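Local coordinates for dITP/XTP pyrophosphatase (Mycobacteroides abscessus, PDB 6WWD) that hydrolyses non-canonical purine nucleoside triphosphates such as XTP, dITP and ITP to monophosphate and diphosphate, probably cleansing the nucleotide pool, at the interface of chains A and B. Residues are numbered along the deposited sequence; one frame, centred on the assembly and turned at random. Chains: chain A/B, dITP/XTP pyrophosphatase.

The interface of chains A and B. Residues chain A 42-45; chain B 111-113, 116.
B:Arg116 meets the loop A:Val42 to A:Thr45 end-on, a worked example of how one guanidinium can read a backbone carbonyl and a neighbouring hydroxyl together across the dimer interface of a HAM1-family pyrophosphatase. Its two terminal nitrogens converge on the carbonyl oxygen of A:Pro43, with NH1 of B:Arg116 at 2.9 Å from O. The second arm of this fork, NH2 of B:Arg116 to the same A:Pro43 O, measures 3.0 Å. Both donors arrive from one face of the carbonyl, tilted roughly 30° from its plane, yet the oxygen itself lies almost exactly in the guanidinium plane. NH2 of B:Arg116 also donates to the side-chain hydroxyl of A:Thr45, 2.7 Å from OG1, which sits at the guanidinium edge slightly out of plane. Three bonds to two acceptors thus restrict rotation of the flat group. Beside the fork, a methyl of A:Val42 approaches, CG1 lying 3.3 Å from NH1 of B:Arg116.

The threonine uses both branches. A chi1 of 56° tucks OG1 of A:Thr45 over its own backbone, where it takes the arginine's hydrogen bond, while CG2 of A:Thr45 packs tightly, 3.5 Å from CD1 of B:Ile112, and also borders the guanidinium. That same CD1 also touches CB of A:Pro43, extending the apolar contact along the loop. At the edge of the ring, CG of A:Pro43 rests 3.4 Å from the carbonyl oxygen O of B:Asp111.

Farther back, B:Arg116 ends the short 3-10 helix 114-116, and a bend at chi3 (50°) swings its guanidinium toward the partner loop. Two-fold symmetry repeats the arrangement with the chains exchanged. The contact centre lies about 12 Å from A:Asp72, the predicted proton acceptor and magnesium ligand.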
# COMPACT_ATOMS: atom_id res chain seq x y z
N VAL A 42 -16.18 -17.53 3.41
CA VAL A 42 -14.71 -17.59 3.46
C VAL A 42 -14.17 -16.62 4.50
O VAL A 42 -14.63 -15.47 4.56
CB VAL A 42 -14.14 -17.28 2.07
CG1 VAL A 42 -12.62 -17.31 2.09
CG2 VAL A 42 -14.68 -18.25 1.06
N PRO A 43 -13.22 -17.01 5.35
CA PRO A 43 -12.70 -16.07 6.36
C PRO A 43 -11.95 -14.90 5.73
O PRO A 43 -11.38 -15.00 4.65
CB PRO A 43 -11.76 -16.94 7.21
CG PRO A 43 -11.38 -18.06 6.31
CD PRO A 43 -12.58 -18.33 5.45
N GLU A 44 -11.94 -13.78 6.45
CA GLU A 44 -11.44 -12.52 5.92
C GLU A 44 -10.04 -12.20 6.45
O GLU A 44 -9.78 -12.33 7.65
CB GLU A 44 -12.40 -11.39 6.27
CG GLU A 44 -13.81 -11.57 5.72
CD GLU A 44 -14.67 -10.37 6.05
OE1 GLU A 44 -14.10 -9.27 6.16
OE2 GLU A 44 -15.89 -10.52 6.22
N THR A 45 -9.18 -11.67 5.58
CA THR A 45 -7.82 -11.31 5.94
C THR A 45 -7.47 -9.94 5.39
O THR A 45 -8.10 -9.44 4.46
CB THR A 45 -6.77 -12.34 5.42
OG1 THR A 45 -6.89 -12.50 4.00
CG2 THR A 45 -6.93 -13.68 6.09
N ASP B 111 -8.21 -19.42 11.59
CA ASP B 111 -9.16 -19.89 10.59
C ASP B 111 -8.64 -19.78 9.16
O ASP B 111 -9.37 -20.10 8.21
CB ASP B 111 -10.46 -19.10 10.71
CG ASP B 111 -11.12 -19.23 12.06
OD1 ASP B 111 -11.34 -20.38 12.51
OD2 ASP B 111 -11.40 -18.18 12.68
N ILE B 112 -7.38 -19.39 8.96
CA ILE B 112 -6.87 -19.05 7.64
C ILE B 112 -6.30 -20.30 6.97
O ILE B 112 -5.38 -20.92 7.53
CB ILE B 112 -5.81 -17.94 7.74
CG1 ILE B 112 -6.41 -16.73 8.48
CG2 ILE B 112 -5.32 -17.55 6.35
CD1 ILE B 112 -7.86 -16.40 8.07
N PRO B 113 -6.77 -20.67 5.78
CA PRO B 113 -6.25 -21.89 5.14
C PRO B 113 -4.82 -21.69 4.66
O PRO B 113 -4.40 -20.58 4.35
CB PRO B 113 -7.22 -22.11 3.97
CG PRO B 113 -7.78 -20.74 3.69
CD PRO B 113 -7.83 -20.02 5.00
N ARG B 116 -3.39 -19.14 2.16
CA ARG B 116 -3.38 -17.71 2.46
C ARG B 116 -2.51 -17.38 3.66
O ARG B 116 -2.59 -16.26 4.19
CB ARG B 116 -4.81 -17.22 2.66
CG ARG B 116 -5.71 -17.58 1.49
CD ARG B 116 -7.19 -17.35 1.79
NE ARG B 116 -7.44 -16.02 2.35
CZ ARG B 116 -8.56 -15.68 2.98
NH1 ARG B 116 -9.54 -16.58 3.13
NH2 ARG B 116 -8.70 -14.45 3.45